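Local structure of uncharacterized protein (Streptococcus pneumoniae, 3LFT) at residues A[5-10]-A[65-70]; A[85-90]-A[109-114]; A[136-141]-A[189-194]; A[215-220]-A[227-232]. The protein binds L-tryptophan in the cleft between its two lobes and is probably the substrate-binding component of an ABC transporter. All blocks are in the same frame, centred on the assembly; numbering follows the deposited sequence.

Contact 1 of 4, residues A[5-10]-A[65-70]; sequences IGVLQF and LVVGIA. With TRP (tryptophan), chain C.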
# COMPACT_ATOMS: atom_id res chain seq x y z
N ILE A 5 -15.57 2.91 17.28
CA ILE A 5 -15.04 3.21 15.93
C ILE A 5 -15.42 2.13 14.93
O ILE A 5 -15.58 0.97 15.30
CB ILE A 5 -13.51 3.42 15.91
CG1 ILE A 5 -12.78 2.13 16.26
CG2 ILE A 5 -13.09 4.51 16.89
CD1 ILE A 5 -11.25 2.21 16.07
N GLY A 6 -15.60 2.53 13.68
CA GLY A 6 -15.79 1.58 12.60
C GLY A 6 -14.53 1.51 11.77
O GLY A 6 -13.87 2.53 11.54
N VAL A 7 -14.19 0.30 11.33
CA VAL A 7 -12.98 0.07 10.51
C VAL A 7 -13.36 -0.72 9.28
O VAL A 7 -13.98 -1.79 9.38
CB VAL A 7 -11.91 -0.70 11.30
CG1 VAL A 7 -10.69 -1.02 10.42
CG2 VAL A 7 -11.47 0.07 12.54
N LEU A 8 -13.03 -0.17 8.10
CA LEU A 8 -13.24 -0.87 6.84
C LEU A 8 -11.88 -1.19 6.25
O LEU A 8 -11.11 -0.28 5.91
CB LEU A 8 -14.06 -0.02 5.85
CG LEU A 8 -14.31 -0.66 4.48
CD1 LEU A 8 -15.16 -1.93 4.59
CD2 LEU A 8 -14.98 0.35 3.53
N GLN A 9 -11.56 -2.48 6.18
CA GLN A 9 -10.36 -2.93 5.49
C GLN A 9 -10.76 -3.29 4.06
O GLN A 9 -11.70 -4.04 3.83
CB GLN A 9 -9.76 -4.11 6.23
CG GLN A 9 -8.46 -4.59 5.58
CD GLN A 9 -7.76 -5.63 6.43
OE1 GLN A 9 -7.74 -5.55 7.66
NE2 GLN A 9 -7.16 -6.62 5.76
N PHE A 10 -10.03 -2.76 3.08
CA PHE A 10 -10.48 -2.89 1.70
C PHE A 10 -10.52 -4.36 1.26
O PHE A 10 -11.47 -4.77 0.60
CB PHE A 10 -9.60 -2.08 0.74
CG PHE A 10 -9.91 -2.31 -0.72
CD1 PHE A 10 -11.21 -2.17 -1.21
CD2 PHE A 10 -8.90 -2.68 -1.60
CE1 PHE A 10 -11.49 -2.39 -2.54
CE2 PHE A 10 -9.17 -2.91 -2.95
CZ PHE A 10 -10.47 -2.76 -3.42
N LEU A 65 -15.92 7.79 14.89
CA LEU A 65 -15.15 8.02 13.66
C LEU A 65 -15.07 6.69 12.92
O LEU A 65 -15.38 5.63 13.49
CB LEU A 65 -13.74 8.58 13.93
CG LEU A 65 -12.78 7.80 14.84
CD1 LEU A 65 -12.14 6.59 14.13
CD2 LEU A 65 -11.70 8.74 15.36
N VAL A 66 -14.64 6.75 11.66
CA VAL A 66 -14.40 5.55 10.89
C VAL A 66 -12.98 5.58 10.33
O VAL A 66 -12.37 6.65 10.17
CB VAL A 66 -15.45 5.37 9.75
CG1 VAL A 66 -16.83 5.10 10.34
CG2 VAL A 66 -15.50 6.60 8.88
N VAL A 67 -12.47 4.39 10.01
CA VAL A 67 -11.09 4.19 9.56
C VAL A 67 -11.12 3.39 8.29
O VAL A 67 -11.75 2.33 8.26
CB VAL A 67 -10.27 3.39 10.62
CG1 VAL A 67 -8.80 3.28 10.19
CG2 VAL A 67 -10.36 4.06 12.00
N GLY A 68 -10.46 3.88 7.24
CA GLY A 68 -10.37 3.14 5.99
C GLY A 68 -8.96 2.67 5.74
O GLY A 68 -8.04 3.49 5.60
N ILE A 69 -8.78 1.35 5.72
CA ILE A 69 -7.47 0.75 5.43
C ILE A 69 -7.38 0.50 3.94
O ILE A 69 -8.13 -0.32 3.39
CB ILE A 69 -7.23 -0.58 6.22
CG1 ILE A 69 -7.55 -0.40 7.71
CG2 ILE A 69 -5.78 -1.03 6.00
CD1 ILE A 69 -7.36 -1.67 8.56
N ALA A 70 -6.48 1.26 3.31
CA ALA A 70 -6.22 1.33 1.85
C ALA A 70 -7.15 2.34 1.19
O ALA A 70 -8.26 2.62 1.67
CB ALA A 70 -6.28 -0.06 1.16
N TRP C . -1.11 2.35 0.35
CA TRP C . -2.13 1.49 -0.32
C TRP C . -3.27 2.32 -0.80
O TRP C . -4.36 1.79 -1.04
CB TRP C . -2.59 0.39 0.65
CG TRP C . -1.45 -0.50 1.08
CD1 TRP C . -0.73 -0.45 2.27
CD2 TRP C . -0.85 -1.58 0.28
NE1 TRP C . 0.25 -1.41 2.26
CE2 TRP C . 0.24 -2.10 1.11
CE3 TRP C . -1.12 -2.07 -0.97
CZ2 TRP C . 1.00 -3.14 0.61
CZ3 TRP C . -0.33 -3.11 -1.45
CH2 TRP C . 0.71 -3.63 -0.66
OXT TRP C . -3.11 3.54 -0.96
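Gly6 and Leu8 each turn both their N-H and their C=O to the strand 65-69, giving four of the five backbone hydrogen bonds that join these segments; the fifth runs from Phe10 N to Ile69 O. Leu8 N donates to Val67 O (2.8 Å, N-H...O 172°) and Leu8 O accepts from Ile69 N. The bond from Val67 N to Gly6 O is more bent, at 136°, and Val66 CA shares that oxygen through a CA-H...O contact of 3.1 Å. The ladder joins two parallel neighbours in the six-stranded sheet of the first lobe, whose first five strands run in the order 2-1-3-4-5 of type I periplasmic binding proteins, with strand 262-264 added at the edge; strand 37-43 bonds the other edge of strand 5-9.

The side-chain contacts follow the face carrying Ile5, Val7, Gln9, Leu65, Val67 and Ile69. Ile5 CG2 lies beside Leu65 CD1 at 3.6 Å, the two branched chains pointing the same way. Val7 CG1, anti to the backbone N (chi1 176°), meets Ile69 CD1 at 3.9 Å. Ile69 CD1 also lies 4.0 Å from Gln9 OE1, while Gln9 NE2 is tied to Val11 O and Asp17 OD1. Tyr20 and Ile23 of helix 14-29 cover the Gln9-Ile69 end of this face. On the other face glycine suits position 6, because Val66 CG1 leans over it.

At the ligand end, the methyl group of Ala70, at the N-cap of helix 71-80, packs against Phe10 CB at 3.9 Å and meets the carboxylate O of the bound tryptophan at 3.5 Å.

Contact 2 of 4, residues A[85-90]-A[109-114]; sequences PVIMAA and NVTGVS. With TRP (tryptophan), chain C.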
# COMPACT_ATOMS: atom_id res chain seq x y z
N PRO A 85 -15.62 12.07 11.33
CA PRO A 85 -14.19 11.90 10.99
C PRO A 85 -13.87 10.58 10.30
O PRO A 85 -14.34 9.50 10.71
CB PRO A 85 -13.50 11.95 12.35
CG PRO A 85 -14.42 12.77 13.22
CD PRO A 85 -15.81 12.37 12.76
N VAL A 86 -13.07 10.67 9.24
CA VAL A 86 -12.58 9.54 8.49
C VAL A 86 -11.05 9.53 8.60
O VAL A 86 -10.39 10.50 8.25
CB VAL A 86 -12.99 9.64 7.02
CG1 VAL A 86 -12.38 8.49 6.19
CG2 VAL A 86 -14.53 9.66 6.88
N ILE A 87 -10.51 8.43 9.11
CA ILE A 87 -9.07 8.31 9.28
C ILE A 87 -8.52 7.37 8.21
O ILE A 87 -8.92 6.20 8.14
CB ILE A 87 -8.71 7.77 10.68
CG1 ILE A 87 -9.41 8.56 11.80
CG2 ILE A 87 -7.20 7.78 10.88
CD1 ILE A 87 -9.25 10.08 11.79
N MSE A 88 -7.61 7.89 7.39
CA MSE A 88 -6.92 7.10 6.40
C MSE A 88 -5.84 6.24 7.04
O MSE A 88 -5.00 6.76 7.79
CB MSE A 88 -6.22 8.03 5.40
CG MSE A 88 -7.14 9.01 4.66
SE MSE A 88 -6.16 10.18 3.44
CE MSE A 88 -4.94 11.04 4.69
N ALA A 89 -5.87 4.93 6.76
CA ALA A 89 -4.78 4.05 7.19
C ALA A 89 -4.02 3.57 5.96
O ALA A 89 -4.45 2.61 5.27
CB ALA A 89 -5.33 2.88 7.97
N ALA A 90 -2.89 4.23 5.70
CA ALA A 90 -2.00 3.90 4.58
C ALA A 90 -2.62 4.17 3.21
O ALA A 90 -2.86 3.27 2.41
CB ALA A 90 -1.48 2.45 4.69
N ASN A 109 -13.34 16.42 6.57
CA ASN A 109 -13.47 15.45 7.65
C ASN A 109 -12.47 14.29 7.59
O ASN A 109 -12.57 13.35 8.37
CB ASN A 109 -14.90 14.91 7.71
CG ASN A 109 -15.30 14.14 6.46
OD1 ASN A 109 -15.07 14.58 5.33
ND2 ASN A 109 -15.99 13.03 6.66
N VAL A 110 -11.47 14.38 6.71
CA VAL A 110 -10.53 13.29 6.47
C VAL A 110 -9.10 13.68 6.86
O VAL A 110 -8.60 14.72 6.45
CB VAL A 110 -10.52 12.87 4.98
CG1 VAL A 110 -9.59 11.68 4.77
CG2 VAL A 110 -11.94 12.56 4.46
N THR A 111 -8.43 12.84 7.63
CA THR A 111 -6.97 12.96 7.85
C THR A 111 -6.41 11.56 7.99
O THR A 111 -7.15 10.60 7.82
CB THR A 111 -6.66 13.87 9.05
OG1 THR A 111 -5.24 14.08 9.08
CG2 THR A 111 -7.10 13.27 10.36
N GLY A 112 -5.11 11.44 8.27
CA GLY A 112 -4.56 10.11 8.58
C GLY A 112 -3.14 9.92 8.12
O GLY A 112 -2.36 10.87 8.07
N VAL A 113 -2.83 8.67 7.75
CA VAL A 113 -1.46 8.21 7.48
C VAL A 113 -1.32 7.80 6.03
O VAL A 113 -2.17 7.09 5.48
CB VAL A 113 -1.14 7.00 8.42
CG1 VAL A 113 0.16 6.32 7.98
CG2 VAL A 113 -1.05 7.47 9.87
N SER A 114 -0.21 8.25 5.43
CA SER A 114 0.05 8.04 4.01
C SER A 114 1.40 7.36 3.80
O SER A 114 2.40 7.78 4.41
CB SER A 114 0.07 9.40 3.30
OG SER A 114 0.55 9.29 1.97
N TRP C . -1.11 2.35 0.35
CA TRP C . -2.13 1.49 -0.32
C TRP C . -3.27 2.32 -0.80
O TRP C . -4.36 1.79 -1.04
CB TRP C . -2.59 0.39 0.65
CG TRP C . -1.45 -0.50 1.08
CD1 TRP C . -0.73 -0.45 2.27
CD2 TRP C . -0.85 -1.58 0.28
NE1 TRP C . 0.25 -1.41 2.26
CE2 TRP C . 0.24 -2.10 1.11
CE3 TRP C . -1.12 -2.07 -0.97
CZ2 TRP C . 1.00 -3.14 0.61
CZ3 TRP C . -0.33 -3.11 -1.45
CH2 TRP C . 0.71 -3.63 -0.66
OXT TRP C . -3.11 3.54 -0.96
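Val86 and Met88 bond to Asn109, Thr111 and Val113 as neighbouring parallel strands of the first lobe's sheet, an open alpha/beta sheet of the periplasmic binding protein type, whose C-terminal strand ends face the ligand cleft. Val86 and Met88 both donate and accept: Met88 N reaches Thr111 O at 2.8 Å (172°), and Met88 O takes the N-H of Val113 at 2.9 Å. Beyond them the ladder frays, Ala90 N making only a weak bond to Val113 O.

Met88, a selenomethionine here, contributes the largest share of the buried surface. Its CG meets Val110 CG1 at 3.6 Å, the two chains crossing at about a right angle. The bend at chi3 (-59°) then brings CE to 3.6 Å from Gly112 N, laying the methyl end against the backbone of residues 111 and 112. Glycine fits position 112: a CB there would collide with Met88 O and, at these backbone angles, with the preceding carbonyl O. Ile87 CD1 and Thr111 CG2 lie side by side on the face that also bears Ala89 and Val113; helix 236-251 packs on Ala89 and Val113, and the polar end of Thr111, OG1, is hydrogen-bonded to Thr259 O. At the far end Asn109 ND2 is held by Leu84 O and Thr81 O and passes 3.7 Å from Val86 CG2. In the cleft, Ala90 O accepts a 2.9 Å hydrogen bond from the amino N of the bound tryptophan.

Contact 3 of 4, residues A[136-141]-A[189-194]; sequences IGALYS and AIWVPI. With TRP (tryptophan), chain C.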
# COMPACT_ATOMS: atom_id res chain seq x y z
N ILE A 136 11.33 -2.28 -18.05
CA ILE A 136 10.52 -2.69 -16.92
C ILE A 136 9.05 -2.70 -17.30
O ILE A 136 8.56 -1.76 -17.93
CB ILE A 136 10.70 -1.70 -15.76
CG1 ILE A 136 12.16 -1.71 -15.29
CG2 ILE A 136 9.77 -2.03 -14.61
CD1 ILE A 136 12.56 -0.53 -14.45
N GLY A 137 8.33 -3.75 -16.91
CA GLY A 137 6.87 -3.77 -17.06
C GLY A 137 6.24 -3.41 -15.72
O GLY A 137 6.48 -4.08 -14.72
N ALA A 138 5.43 -2.35 -15.71
CA ALA A 138 4.70 -1.93 -14.52
C ALA A 138 3.35 -2.64 -14.52
O ALA A 138 2.53 -2.38 -15.40
CB ALA A 138 4.51 -0.39 -14.53
N LEU A 139 3.14 -3.56 -13.58
CA LEU A 139 1.87 -4.29 -13.42
C LEU A 139 1.09 -3.67 -12.27
O LEU A 139 1.57 -3.62 -11.15
CB LEU A 139 2.18 -5.76 -13.14
CG LEU A 139 0.98 -6.66 -12.85
CD1 LEU A 139 0.11 -6.81 -14.09
CD2 LEU A 139 1.45 -8.01 -12.36
N TYR A 140 -0.14 -3.24 -12.54
CA TYR A 140 -0.92 -2.50 -11.54
C TYR A 140 -2.36 -2.46 -11.99
O TYR A 140 -2.70 -2.82 -13.13
CB TYR A 140 -0.41 -1.07 -11.39
CG TYR A 140 -0.61 -0.15 -12.58
CD1 TYR A 140 -1.56 0.88 -12.52
CD2 TYR A 140 0.16 -0.27 -13.74
CE1 TYR A 140 -1.74 1.76 -13.58
CE2 TYR A 140 -0.02 0.60 -14.81
CZ TYR A 140 -0.96 1.62 -14.71
OH TYR A 140 -1.13 2.49 -15.78
N SER A 141 -3.22 -1.99 -11.09
CA SER A 141 -4.64 -1.91 -11.43
C SER A 141 -5.05 -0.53 -11.92
O SER A 141 -4.67 0.49 -11.34
CB SER A 141 -5.45 -2.33 -10.23
OG SER A 141 -6.82 -2.26 -10.58
N ALA A 189 12.03 -7.07 -16.51
CA ALA A 189 11.70 -7.14 -15.10
C ALA A 189 10.29 -6.64 -14.92
O ALA A 189 9.81 -5.83 -15.73
CB ALA A 189 12.67 -6.27 -14.27
N ILE A 190 9.64 -7.13 -13.87
CA ILE A 190 8.29 -6.70 -13.51
C ILE A 190 8.40 -5.85 -12.26
O ILE A 190 9.06 -6.24 -11.32
CB ILE A 190 7.36 -7.92 -13.22
CG1 ILE A 190 7.21 -8.81 -14.46
CG2 ILE A 190 5.98 -7.45 -12.71
CD1 ILE A 190 6.67 -10.19 -14.14
N TRP A 191 7.76 -4.68 -12.28
CA TRP A 191 7.64 -3.81 -11.11
C TRP A 191 6.18 -3.65 -10.74
O TRP A 191 5.32 -3.50 -11.61
CB TRP A 191 8.30 -2.45 -11.38
CG TRP A 191 8.07 -1.42 -10.32
CD1 TRP A 191 8.72 -1.31 -9.13
CD2 TRP A 191 7.10 -0.38 -10.36
NE1 TRP A 191 8.21 -0.24 -8.41
CE2 TRP A 191 7.23 0.36 -9.17
CE3 TRP A 191 6.17 0.04 -11.32
CZ2 TRP A 191 6.43 1.48 -8.88
CZ3 TRP A 191 5.36 1.16 -11.03
CH2 TRP A 191 5.51 1.87 -9.83
N VAL A 192 5.90 -3.73 -9.44
CA VAL A 192 4.52 -3.59 -8.94
C VAL A 192 4.52 -2.47 -7.91
O VAL A 192 5.30 -2.52 -6.96
CB VAL A 192 4.02 -4.87 -8.25
CG1 VAL A 192 2.57 -4.70 -7.80
CG2 VAL A 192 4.13 -6.07 -9.19
N PRO A 193 3.67 -1.45 -8.08
CA PRO A 193 3.56 -0.40 -7.07
C PRO A 193 2.85 -0.91 -5.81
O PRO A 193 2.53 -2.11 -5.70
CB PRO A 193 2.76 0.70 -7.78
CG PRO A 193 2.00 0.01 -8.83
CD PRO A 193 2.79 -1.21 -9.24
N ILE A 194 2.62 0.00 -4.87
CA ILE A 194 1.83 -0.31 -3.67
C ILE A 194 0.36 -0.39 -4.14
O ILE A 194 -0.35 0.63 -4.15
CB ILE A 194 2.05 0.74 -2.55
CG1 ILE A 194 3.54 0.95 -2.25
CG2 ILE A 194 1.33 0.30 -1.29
CD1 ILE A 194 3.77 2.15 -1.32
N TRP C . -1.11 2.35 0.35
CA TRP C . -2.13 1.49 -0.32
C TRP C . -3.27 2.32 -0.80
O TRP C . -4.36 1.79 -1.04
CB TRP C . -2.59 0.39 0.65
CG TRP C . -1.45 -0.50 1.08
CD1 TRP C . -0.73 -0.45 2.27
CD2 TRP C . -0.85 -1.58 0.28
NE1 TRP C . 0.25 -1.41 2.26
CE2 TRP C . 0.24 -2.10 1.11
CE3 TRP C . -1.12 -2.07 -0.97
CZ2 TRP C . 1.00 -3.14 0.61
CZ3 TRP C . -0.33 -3.11 -1.45
CH2 TRP C . 0.71 -3.63 -0.66
OXT TRP C . -3.11 3.54 -0.96
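With its CG anti to the backbone N (chi1 172°), Trp191 lies on the sheet face shared with Ile136 and Ala138. Ile136 CG2, likewise anti to its N, meets Trp191 CB at 3.6 Å. The small methyl of Ala138 comes in at the edge of the indole, in its plane, with CB 3.6 Å from Trp191 CE3; an alanine leaves room for the large ring beside it. Over one indole face stands Pro193 N, offset toward the rim. Tyr140 CB packs on Pro193 CG at 3.7 Å.

Three hydrogen bonds link the backbones: Gly137 N to Ala189 O (2.8 Å), Trp191 N to Gly137 O, and Leu139 N to Trp191 O (2.9 Å). The ladder then stops. Proline has no N-H to offer, so Pro193 presents CD to Leu139 O at 3.3 Å, and this buried oxygen has no hydrogen-bond partner in the model. Past the strand, Ile194 reaches the bound tryptophan, CG2 lying 3.3 Å from CD2 of the ligand.

Indole NE1 of Trp191 is satisfied by Gln122 OE1, and its ring stacks with Phe154 of helix 145-160, which roofs this face. Leu139 and Ile190 touch on the opposite face, under Met183 of helix 176-183. The strand pair forms the middle of the second lobe's parallel sheet, with strand 164-170 beside 136-141 and strand 216-218 beside 189-192.

Contact 4 of 4, residues A[215-220]-A[227-232]; sequences PIYPSA and GGLASV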
# COMPACT_ATOMS: atom_id res chain seq x y z
N PRO A 215 13.08 -11.12 -13.04
CA PRO A 215 12.99 -10.64 -11.66
C PRO A 215 11.75 -9.77 -11.44
O PRO A 215 11.37 -8.99 -12.33
CB PRO A 215 14.24 -9.78 -11.51
CG PRO A 215 14.63 -9.41 -12.90
CD PRO A 215 14.24 -10.57 -13.76
N ILE A 216 11.15 -9.90 -10.26
CA ILE A 216 10.00 -9.09 -9.86
C ILE A 216 10.44 -8.17 -8.73
O ILE A 216 11.06 -8.62 -7.74
CB ILE A 216 8.83 -9.97 -9.38
CG1 ILE A 216 8.47 -11.04 -10.41
CG2 ILE A 216 7.60 -9.11 -9.10
CD1 ILE A 216 7.65 -12.18 -9.80
N TYR A 217 10.12 -6.89 -8.87
CA TYR A 217 10.37 -5.89 -7.84
C TYR A 217 9.01 -5.35 -7.34
O TYR A 217 8.52 -4.33 -7.83
CB TYR A 217 11.19 -4.74 -8.41
CG TYR A 217 12.65 -5.06 -8.68
CD1 TYR A 217 13.60 -4.82 -7.69
CD2 TYR A 217 13.09 -5.55 -9.91
CE1 TYR A 217 14.95 -5.04 -7.92
CE2 TYR A 217 14.47 -5.80 -10.14
CZ TYR A 217 15.36 -5.54 -9.13
OH TYR A 217 16.71 -5.75 -9.33
N PRO A 218 8.40 -6.05 -6.37
CA PRO A 218 7.04 -5.70 -5.94
C PRO A 218 7.10 -4.91 -4.64
O PRO A 218 7.84 -5.26 -3.71
CB PRO A 218 6.39 -7.06 -5.73
CG PRO A 218 7.54 -7.94 -5.21
CD PRO A 218 8.84 -7.33 -5.77
N SER A 219 6.31 -3.84 -4.55
CA SER A 219 6.42 -2.85 -3.45
C SER A 219 5.77 -3.25 -2.14
O SER A 219 4.97 -2.49 -1.56
CB SER A 219 5.89 -1.50 -3.94
OG SER A 219 6.59 -1.08 -5.09
N ALA A 220 6.12 -4.44 -1.64
CA ALA A 220 5.75 -4.86 -0.29
C ALA A 220 6.59 -6.02 0.16
O ALA A 220 6.87 -6.93 -0.62
CB ALA A 220 4.28 -5.29 -0.23
N GLY A 227 8.12 -14.61 -3.32
CA GLY A 227 8.73 -14.90 -4.62
C GLY A 227 9.23 -13.68 -5.37
O GLY A 227 9.81 -13.81 -6.45
N GLY A 228 9.03 -12.48 -4.84
CA GLY A 228 9.66 -11.31 -5.45
C GLY A 228 11.14 -11.29 -5.15
O GLY A 228 11.61 -11.94 -4.20
N LEU A 229 11.91 -10.55 -5.96
CA LEU A 229 13.34 -10.44 -5.77
C LEU A 229 13.69 -9.44 -4.66
O LEU A 229 14.44 -9.78 -3.74
CB LEU A 229 13.99 -10.03 -7.09
CG LEU A 229 15.47 -9.62 -6.99
CD1 LEU A 229 16.33 -10.78 -6.51
CD2 LEU A 229 15.99 -9.07 -8.32
N ALA A 230 13.15 -8.23 -4.76
CA ALA A 230 13.55 -7.17 -3.85
C ALA A 230 12.64 -5.99 -4.05
O ALA A 230 11.89 -5.88 -5.03
CB ALA A 230 15.00 -6.75 -4.15
N SER A 231 12.66 -5.09 -3.07
CA SER A 231 12.00 -3.80 -3.18
C SER A 231 12.57 -2.82 -2.15
O SER A 231 13.52 -3.15 -1.44
CB SER A 231 10.48 -3.93 -3.05
OG SER A 231 9.86 -2.69 -3.38
N VAL A 232 11.96 -1.64 -2.08
CA VAL A 232 12.23 -0.65 -1.02
C VAL A 232 10.85 -0.30 -0.47
O VAL A 232 9.97 0.10 -1.23
CB VAL A 232 12.96 0.59 -1.54
CG1 VAL A 232 13.30 1.51 -0.38
CG2 VAL A 232 14.24 0.17 -2.30
O HOH W 1 11.38 -12.42 -8.70
O HOH W 2 9.05 -2.21 -5.93
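The ring of Tyr217 meets the strand 230-232 and the turn before it at oblique angles: Ala230 O approaches CD1 at 3.3 Å, and Leu229 CD2 lies 3.7 Å from CZ, near the hydroxyl end. The chains of Tyr217 and Leu229 run side by side, pointing the same way, while the hydroxyl itself is hydrogen-bonded to Thr130 OG1. The puckered ring of Pro218 sets CG against Gly228 CA at 4.0 Å; glycine suits this spot because the proline occupies the space beside it.

A single direct hydrogen bond crosses the contact, from Leu229 N to Ile216 O at 2.8 Å. No ladder follows. Ala230 O is buried with no hydrogen-bond partner in the model and lies against carbon atoms, including Tyr217 CA at 3.2 Å; Pro218, lacking an N-H, could not serve it. Water takes up part of the polar load. One molecule accepts from Ile216 N and donates to Gly227 O. A second donates to Tyr217 O and Ser219 OG and is hydrogen-bonded at 2.7 Å to Ser231 OG, which stands anti to its backbone N (chi1 -170°) to meet it. Ser219 OG is also hydrogen-bonded to Val192 O of the neighbouring strand.

Ser219 centres an inverse gamma turn closed by Ala220 N to Pro218 O at 2.8 Å. Here the edge strand of the second lobe's parallel sheet ends, and the chain passes through helix 221-224 into a strand of a separate mixed sheet. As in other binding proteins of this family, the strand-end loop lines the ligand cleft: Ala220, at the N-cap position of helix 221-224, touches the bound tryptophan.

All four contacts are buried, but they divide between two lobes. Contacts 1 and 2, their centres 9 Å apart, share the first lobe's sheet, where strands 65-69 and 86-89 are neighbours. Contacts 3 and 4 are joined likewise by strands 189-192 and 216-218, on the opposite side of the chain's centre. Contacts 1 and 2 have regular ladders and mainly aliphatic packing; contact 3 has a shorter ladder and an aromatic face. Contact 4, where a sheet edge meets another sheet, keeps one direct bond and relies on water. Contacts 1, 2 and 3 reach the tryptophan within their segments by methyl, carbonyl and isoleucine branch, and Ala220 of contact 4 touches it too.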